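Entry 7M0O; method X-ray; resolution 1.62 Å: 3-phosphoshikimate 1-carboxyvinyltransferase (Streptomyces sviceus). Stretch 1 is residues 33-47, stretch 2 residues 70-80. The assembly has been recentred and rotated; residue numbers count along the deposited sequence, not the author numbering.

Stretch 1 33-47: SDDTEGFAEGLVRLG
Stretch 2 (70-80) EADVYCRDGAT

A helix laid antiparallel against a strand can be fitted closely where small residues let the chains approach, and this pair of stretches is a compact example. Residues 34-45 form a helix and 70-74 a strand; their axes come within 8.3 Å, with N-to-C directions at 176°. The register, by CA-CA distance, runs Leu46-Ala71 (6.6 Å), Gly42-Val73 (6.0 Å), Gly38-Cys75 (6.3 Å) and Asp35-Gly78 (4.2 Å). Together the stretches bury 649 Å².

The termini of the helix are well defined. Ser33 (chi1 p) is the N-cap, its OG accepting from Thr36 N at 3.3 Å, while Ser33 N donates to Thr36 OG1 (chi1 p) at 3.0 Å. At the other end Gly47, at phi/psi 94/14, closes a Schellman motif, with Gly47 N bonded to Val44 O at 3.0 Å. The strand leaves Tyr74 through a type II' turn, Cys75 to Gly78, with Arg76 at 58/-135 and a weak bond from Gly78 N to Cys75 O of 3.3 Å. Gly78 then occupies the N-cap position before the next helix.

Close backbone contact depends on glycine. A CB on Gly78 would lie 2.0 Å from Asp35 OD1, a clash, and one on Gly38 a tight 3.2 Å from Arg76 NE. Gly42 CA instead sits 4.1 Å from Val73 CG1 (chi1 t).

Charge is concentrated on Arg76 (chi1-chi3 m, t, m; chi4 -158°), whose side chain reaches back over the helix. Its NH1 makes a salt bridge of 2.5 Å with OE2 of Glu41 (m, t, chi3 20°), at the guanidinium edge, while Gly38 N lies over one face, 3.7 Å from Arg76 NH2. Asp34 O is 2.7 Å from the same Arg76 NH2. Asp35 (chi1 t, chi2 -2°) accepts at OD2 from Thr80 N, 3.1 Å and 150°, so a carboxylate meets a free amide in the first turn of the following helix.

Two waters bridge carbonyls across the gap, since one water can donate to both. Water 1 donates to Cys75 O (2.8 Å) and weakly to Asp35 O (3.4 Å); water 2 donates to Tyr74 O (2.6 Å) and Gly38 O (2.9 Å).

Apolar contacts fill the rest of the interface. Leu46 (m, t) places CD2 3.7 Å from Val73 CG2 and 4.2 Å from Ala71 CB. Phe39 (chi1 t, chi2 133°) meets Thr80 (chi1 m) at its ring edge, CE1 to CG2 3.6 Å.

Apart from these, Arg45 (chi1 t, chi2 147°, chi3 m) makes a tight contact of 3.0 Å between its CD and the carbonyl Asp72 O.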

ATOM      1  N   SER A  33      -4.780 -10.920  -5.492  1.00 13.57           N
ATOM      2  CA  SER A  33      -4.010 -11.714  -4.539  1.00 13.74           C
ATOM      3  C   SER A  33      -4.948 -12.684  -3.843  1.00 12.53           C
ATOM      4  O   SER A  33      -6.164 -12.620  -4.030  1.00 14.09           O
ATOM      5  CB  SER A  33      -3.302 -10.811  -3.518  1.00 17.04           C
ATOM      6  OG  SER A  33      -4.243 -10.179  -2.667  1.00 15.10           O
ATOM      7  N   ASP A  34      -4.389 -13.561  -2.996  1.00 18.02           N
ATOM      8  CA  ASP A  34      -5.247 -14.448  -2.215  1.00 12.67           C
ATOM      9  C   ASP A  34      -6.163 -13.652  -1.291  1.00 14.29           C
ATOM     10  O   ASP A  34      -7.330 -14.018  -1.110  1.00 17.09           O
ATOM     11  CB  ASP A  34      -4.419 -15.460  -1.413  1.00 12.58           C
ATOM     12  CG  ASP A  34      -3.774 -16.515  -2.299  1.00 23.89           C
ATOM     13  OD1 ASP A  34      -4.285 -16.768  -3.424  1.00 22.84           O
ATOM     14  OD2 ASP A  34      -2.745 -17.096  -1.874  1.00 29.02           O
ATOM     15  N   ASP A  35      -5.663 -12.534  -0.725  1.00 13.85           N
ATOM     16  CA  ASP A  35      -6.498 -11.718   0.153  1.00 17.20           C
ATOM     17  C   ASP A  35      -7.653 -11.086  -0.622  1.00 13.72           C
ATOM     18  O   ASP A  35      -8.809 -11.187  -0.208  1.00 17.02           O
ATOM     19  CB  ASP A  35      -5.653 -10.641   0.851  1.00 18.93           C
ATOM     20  CG  ASP A  35      -6.404  -9.916   1.990  1.00 21.73           C
ATOM     21  OD1 ASP A  35      -7.601 -10.190   2.243  1.00 22.15           O
ATOM     22  OD2 ASP A  35      -5.777  -9.068   2.662  1.00 26.49           O
ATOM     23  N   THR A  36      -7.374 -10.450  -1.768  1.00 16.12           N
ATOM     24  CA  THR A  36      -8.481  -9.826  -2.496  1.00 12.74           C
ATOM     25  C   THR A  36      -9.417 -10.862  -3.105  1.00 13.25           C
ATOM     26  O   THR A  36     -10.621 -10.600  -3.246  1.00 14.21           O
ATOM     27  CB  THR A  36      -7.956  -8.884  -3.579  1.00 20.69           C
ATOM     28  OG1 THR A  36      -7.389  -9.647  -4.651  1.00 15.01           O
ATOM     29  CG2 THR A  36      -6.912  -7.963  -3.009  1.00 17.91           C
ATOM     30  N   GLU A  37      -8.901 -12.042  -3.467  1.00 12.86           N
ATOM     31  CA  GLU A  37      -9.785 -13.104  -3.937  1.00 15.68           C
ATOM     32  C   GLU A  37     -10.741 -13.549  -2.834  1.00 13.72           C
ATOM     33  O   GLU A  37     -11.937 -13.731  -3.077  1.00 14.24           O
ATOM     34  CB  GLU A  37      -8.964 -14.286  -4.461  1.00 15.45           C
ATOM     35  CG  GLU A  37      -9.797 -15.406  -5.091  1.00 20.22           C
ATOM     36  CD  GLU A  37     -10.295 -15.054  -6.489  1.00 20.20           C
ATOM     37  OE1 GLU A  37      -9.712 -14.133  -7.115  1.00 20.05           O
ATOM     38  OE2 GLU A  37     -11.259 -15.711  -6.964  1.00 22.35           O
ATOM     39  N   GLY A  38     -10.228 -13.724  -1.613  1.00 13.92           N
ATOM     40  CA  GLY A  38     -11.092 -14.078  -0.500  1.00 14.03           C
ATOM     41  C   GLY A  38     -12.100 -12.990  -0.160  1.00 11.58           C
ATOM     42  O   GLY A  38     -13.236 -13.296   0.229  1.00 13.18           O
ATOM     43  N   PHE A  39     -11.705 -11.722  -0.308  1.00 15.60           N
ATOM     44  CA  PHE A  39     -12.636 -10.602  -0.125  1.00 14.42           C
ATOM     45  C   PHE A  39     -13.798 -10.709  -1.104  1.00 15.07           C
ATOM     46  O   PHE A  39     -14.973 -10.651  -0.711  1.00 13.89           O
ATOM     47  CB  PHE A  39     -11.887  -9.274  -0.311  1.00 16.97           C
ATOM     48  CG  PHE A  39     -12.540  -8.057   0.346  1.00 13.19           C
ATOM     49  CD1 PHE A  39     -11.777  -7.189   1.105  1.00 22.39           C
ATOM     50  CD2 PHE A  39     -13.874  -7.748   0.128  1.00 23.64           C
ATOM     51  CE1 PHE A  39     -12.345  -6.045   1.676  1.00 22.27           C
ATOM     52  CE2 PHE A  39     -14.453  -6.617   0.699  1.00 19.00           C
ATOM     53  CZ  PHE A  39     -13.688  -5.767   1.469  1.00 20.59           C
ATOM     54  N   ALA A  40     -13.480 -10.850  -2.396  1.00 14.65           N
ATOM     55  CA  ALA A  40     -14.512 -11.039  -3.408  1.00 15.58           C
ATOM     56  C   ALA A  40     -15.392 -12.239  -3.091  1.00 14.01           C
ATOM     57  O   ALA A  40     -16.620 -12.158  -3.202  1.00 16.96           O
ATOM     58  CB  ALA A  40     -13.865 -11.197  -4.788  1.00 22.36           C
ATOM     59  N   GLU A  41     -14.781 -13.378  -2.721  1.00 18.04           N
ATOM     60  CA  GLU A  41     -15.566 -14.562  -2.372  1.00 14.38           C
ATOM     61  C   GLU A  41     -16.485 -14.295  -1.183  1.00 14.08           C
ATOM     62  O   GLU A  41     -17.625 -14.772  -1.148  1.00 16.14           O
ATOM     63  CB  GLU A  41     -14.655 -15.748  -2.042  1.00 14.37           C
ATOM     64  CG  GLU A  41     -13.741 -16.242  -3.174  1.00 25.87           C
ATOM     65  CD  GLU A  41     -12.774 -17.339  -2.709  1.00 39.78           C
ATOM     66  OE1 GLU A  41     -13.045 -17.979  -1.669  1.00 39.05           O
ATOM     67  OE2 GLU A  41     -11.732 -17.555  -3.374  1.00 41.10           O
ATOM     68  N   GLY A  42     -15.982 -13.576  -0.178  1.00 12.99           N
ATOM     69  CA  GLY A  42     -16.799 -13.260   0.980  1.00 15.38           C
ATOM     70  C   GLY A  42     -17.967 -12.372   0.615  1.00 17.75           C
ATOM     71  O   GLY A  42     -19.081 -12.567   1.106  1.00 16.24           O
ATOM     72  N   LEU A  43     -17.729 -11.391  -0.259  1.00 14.76           N
ATOM     73  CA  LEU A  43     -18.816 -10.540  -0.742  1.00 15.49           C
ATOM     74  C   LEU A  43     -19.895 -11.360  -1.433  1.00 16.48           C
ATOM     75  O   LEU A  43     -21.090 -11.114  -1.249  1.00 16.87           O
ATOM     76  CB  LEU A  43     -18.264  -9.484  -1.702  1.00 13.36           C
ATOM     77  CG  LEU A  43     -17.479  -8.337  -1.058  1.00 11.89           C
ATOM     78  CD1 LEU A  43     -16.975  -7.400  -2.133  1.00 12.24           C
ATOM     79  CD2 LEU A  43     -18.379  -7.574  -0.057  1.00 11.45           C
ATOM     80  N   VAL A  44     -19.497 -12.332  -2.252  1.00 17.16           N
ATOM     81  CA  VAL A  44     -20.500 -13.135  -2.934  1.00 17.72           C
ATOM     82  C   VAL A  44     -21.290 -13.959  -1.928  1.00 15.24           C
ATOM     83  O   VAL A  44     -22.512 -14.080  -2.038  1.00 18.27           O
ATOM     84  CB  VAL A  44     -19.840 -14.010  -4.015  1.00 15.95           C
ATOM     85  CG1 VAL A  44     -20.848 -14.997  -4.559  1.00 22.88           C
ATOM     86  CG2 VAL A  44     -19.308 -13.116  -5.129  1.00 15.11           C
ATOM     87  N   ARG A  45     -20.613 -14.495  -0.907  1.00 15.42           N
ATOM     88  CA  ARG A  45     -21.308 -15.257   0.125  1.00 18.78           C
ATOM     89  C   ARG A  45     -22.317 -14.393   0.870  1.00 21.54           C
ATOM     90  O   ARG A  45     -23.392 -14.874   1.261  1.00 22.45           O
ATOM     91  CB  ARG A  45     -20.289 -15.866   1.092  1.00 18.36           C
ATOM     92  CG  ARG A  45     -20.879 -16.918   1.996  1.00 29.60           C
ATOM     93  CD  ARG A  45     -19.866 -17.991   2.314  1.00 35.87           C
ATOM     94  NE  ARG A  45     -19.506 -18.801   1.156  1.00 41.82           N
ATOM     95  CZ  ARG A  45     -20.084 -19.956   0.839  1.00 46.77           C
ATOM     96  NH1 ARG A  45     -21.068 -20.441   1.592  1.00 45.13           N
ATOM     97  NH2 ARG A  45     -19.680 -20.623  -0.235  1.00 53.24           N
ATOM     98  N   LEU A  46     -22.000 -13.114   1.057  1.00 15.73           N
ATOM     99  CA  LEU A  46     -22.899 -12.174   1.725  1.00 17.12           C
ATOM    100  C   LEU A  46     -24.012 -11.672   0.817  1.00 18.63           C
ATOM    101  O   LEU A  46     -24.857 -10.895   1.273  1.00 17.49           O
ATOM    102  CB  LEU A  46     -22.092 -10.992   2.285  1.00 13.61           C
ATOM    103  CG  LEU A  46     -21.191 -11.299   3.500  1.00 15.76           C
ATOM    104  CD1 LEU A  46     -20.213 -10.160   3.776  1.00 19.34           C
ATOM    105  CD2 LEU A  46     -22.017 -11.641   4.757  1.00 18.56           C
ATOM    106  N   GLY A  47     -24.041 -12.089  -0.447  1.00 14.83           N
ATOM    107  CA  GLY A  47     -25.113 -11.709  -1.340  1.00 17.42           C
ATOM    108  C   GLY A  47     -24.858 -10.496  -2.199  1.00 17.03           C
ATOM    109  O   GLY A  47     -25.813  -9.948  -2.764  1.00 18.81           O
ATOM    110  N   GLU A  70     -28.454 -14.375   6.928  1.00 17.70           N
ATOM    111  CA  GLU A  70     -27.537 -15.169   7.741  1.00 19.53           C
ATOM    112  C   GLU A  70     -26.472 -15.765   6.828  1.00 14.68           C
ATOM    113  O   GLU A  70     -26.762 -16.128   5.685  1.00 18.74           O
ATOM    114  CB  GLU A  70     -28.286 -16.274   8.496  1.00 22.79           C
ATOM    115  CG  GLU A  70     -27.484 -17.011   9.562  1.00 26.15           C
ATOM    116  CD  GLU A  70     -28.381 -17.825  10.490  1.00 31.26           C
ATOM    117  OE1 GLU A  70     -29.593 -17.905  10.215  1.00 32.96           O
ATOM    118  OE2 GLU A  70     -27.882 -18.371  11.500  1.00 34.84           O
ATOM    119  N   ALA A  71     -25.239 -15.850   7.336  1.00 14.61           N
ATOM    120  CA  ALA A  71     -24.161 -16.436   6.545  1.00 17.19           C
ATOM    121  C   ALA A  71     -22.985 -16.834   7.424  1.00 17.18           C
ATOM    122  O   ALA A  71     -22.737 -16.240   8.476  1.00 16.60           O
ATOM    123  CB  ALA A  71     -23.663 -15.478   5.462  1.00 14.12           C
ATOM    124  N   ASP A  72     -22.256 -17.847   6.957  1.00 17.85           N
ATOM    125  CA  ASP A  72     -20.949 -18.201   7.487  1.00 21.02           C
ATOM    126  C   ASP A  72     -19.920 -17.724   6.468  1.00 17.69           C
ATOM    127  O   ASP A  72     -19.965 -18.127   5.301  1.00 19.34           O
ATOM    128  CB  ASP A  72     -20.844 -19.712   7.720  1.00 16.27           C
ATOM    129  CG  ASP A  72     -21.859 -20.235   8.738  1.00 20.46           C
ATOM    130  OD1 ASP A  72     -21.697 -19.951   9.942  1.00 26.09           O
ATOM    131  OD2 ASP A  72     -22.812 -20.939   8.344  1.00 25.98           O
ATOM    132  N   VAL A  73     -19.016 -16.849   6.894  1.00 15.32           N
ATOM    133  CA  VAL A  73     -18.047 -16.211   6.007  1.00 14.81           C
ATOM    134  C   VAL A  73     -16.650 -16.631   6.447  1.00 18.38           C
ATOM    135  O   VAL A  73     -16.262 -16.408   7.602  1.00 15.17           O
ATOM    136  CB  VAL A  73     -18.183 -14.683   6.020  1.00 20.69           C
ATOM    137  CG1 VAL A  73     -17.216 -14.043   5.032  1.00 21.09           C
ATOM    138  CG2 VAL A  73     -19.624 -14.282   5.732  1.00 22.45           C
ATOM    139  N   TYR A  74     -15.902 -17.234   5.531  1.00 18.14           N
ATOM    140  CA  TYR A  74     -14.527 -17.655   5.773  1.00 15.35           C
ATOM    141  C   TYR A  74     -13.583 -16.599   5.207  1.00 16.05           C
ATOM    142  O   TYR A  74     -13.650 -16.272   4.014  1.00 19.19           O
ATOM    143  CB  TYR A  74     -14.273 -19.020   5.132  1.00 16.73           C
ATOM    144  CG  TYR A  74     -12.871 -19.532   5.308  1.00 16.64           C
ATOM    145  CD1 TYR A  74     -12.304 -19.631   6.577  1.00 17.49           C
ATOM    146  CD2 TYR A  74     -12.108 -19.912   4.205  1.00 17.97           C
ATOM    147  CE1 TYR A  74     -11.012 -20.096   6.742  1.00 19.80           C
ATOM    148  CE2 TYR A  74     -10.814 -20.378   4.362  1.00 17.30           C
ATOM    149  CZ  TYR A  74     -10.276 -20.470   5.633  1.00 15.44           C
ATOM    150  OH  TYR A  74      -8.985 -20.929   5.781  1.00 16.65           O
ATOM    151  N   CYS A  75     -12.707 -16.069   6.053  1.00 15.85           N
ATOM    152  CA  CYS A  75     -11.833 -14.962   5.685  1.00 16.40           C
ATOM    153  C   CYS A  75     -10.456 -15.414   5.194  1.00 17.66           C
ATOM    154  O   CYS A  75      -9.642 -14.568   4.801  1.00 17.86           O
ATOM    155  CB  CYS A  75     -11.688 -14.009   6.878  1.00 16.83           C
ATOM    156  SG  CYS A  75     -13.260 -13.222   7.318  1.00 18.02           S
ATOM    157  N   ARG A  76     -10.196 -16.721   5.174  1.00 18.88           N
ATOM    158  CA  ARG A  76      -8.959 -17.314   4.633  1.00 23.67           C
ATOM    159  C   ARG A  76      -7.767 -16.713   5.389  1.00 18.54           C
ATOM    160  O   ARG A  76      -7.800 -16.627   6.624  1.00 17.48           O
ATOM    161  CB  ARG A  76      -8.930 -17.140   3.106  1.00 19.90           C
ATOM    162  CG  ARG A  76     -10.248 -17.471   2.396  1.00 26.27           C
ATOM    163  CD  ARG A  76     -10.042 -17.989   0.969  1.00 30.90           C
ATOM    164  NE  ARG A  76      -8.970 -17.289   0.268  1.00 38.97           N
ATOM    165  CZ  ARG A  76      -8.862 -17.224  -1.058  1.00 38.72           C
ATOM    166  NH1 ARG A  76      -9.770 -17.808  -1.837  1.00 38.95           N
ATOM    167  NH2 ARG A  76      -7.849 -16.570  -1.607  1.00 27.79           N
ATOM    168  N   ASP A  77      -6.702 -16.306   4.699  1.00 18.50           N
ATOM    169  CA  ASP A  77      -5.482 -15.778   5.296  1.00 23.51           C
ATOM    170  C   ASP A  77      -5.379 -14.267   5.164  1.00 14.73           C
ATOM    171  O   ASP A  77      -4.311 -13.702   5.418  1.00 19.30           O
ATOM    172  CB  ASP A  77      -4.252 -16.410   4.625  1.00 19.36           C
ATOM    173  CG  ASP A  77      -4.240 -17.933   4.704  1.00 26.91           C
ATOM    174  OD1 ASP A  77      -4.260 -18.477   5.822  1.00 23.79           O
ATOM    175  OD2 ASP A  77      -4.195 -18.585   3.641  1.00 39.54           O
ATOM    176  N   GLY A  78      -6.450 -13.599   4.741  1.00 20.41           N
ATOM    177  CA  GLY A  78      -6.332 -12.215   4.333  1.00 20.22           C
ATOM    178  C   GLY A  78      -6.680 -11.235   5.432  1.00 15.52           C
ATOM    179  O   GLY A  78      -7.790 -11.267   5.965  1.00 17.05           O
ATOM    180  N   ALA A  79      -5.734 -10.364   5.785  1.00 21.22           N
ATOM    181  CA  ALA A  79      -5.964  -9.437   6.887  1.00 25.54           C
ATOM    182  C   ALA A  79      -7.048  -8.424   6.542  1.00 22.58           C
ATOM    183  O   ALA A  79      -7.881  -8.085   7.395  1.00 22.81           O
ATOM    184  CB  ALA A  79      -4.666  -8.724   7.258  1.00 29.00           C
ATOM    185  N   THR A  80      -7.053  -7.928   5.303  1.00 23.70           N
ATOM    186  CA  THR A  80      -8.078  -6.971   4.894  1.00 20.23           C
ATOM    187  C   THR A  80      -9.467  -7.593   4.973  1.00 20.68           C
ATOM    188  O   THR A  80     -10.411  -6.983   5.493  1.00 17.58           O
ATOM    189  CB  THR A  80      -7.802  -6.475   3.469  1.00 19.80           C
ATOM    190  OG1 THR A  80      -6.690  -5.576   3.474  1.00 24.85           O
ATOM    191  CG2 THR A  80      -9.030  -5.760   2.927  1.00 25.76           C
TER
HETATM  192  O   HOH W   1      -8.872 -13.547   2.282  1.00 21.37           O
HETATM  193  O   HOH W   2     -14.149 -15.742   1.468  1.00 27.32           O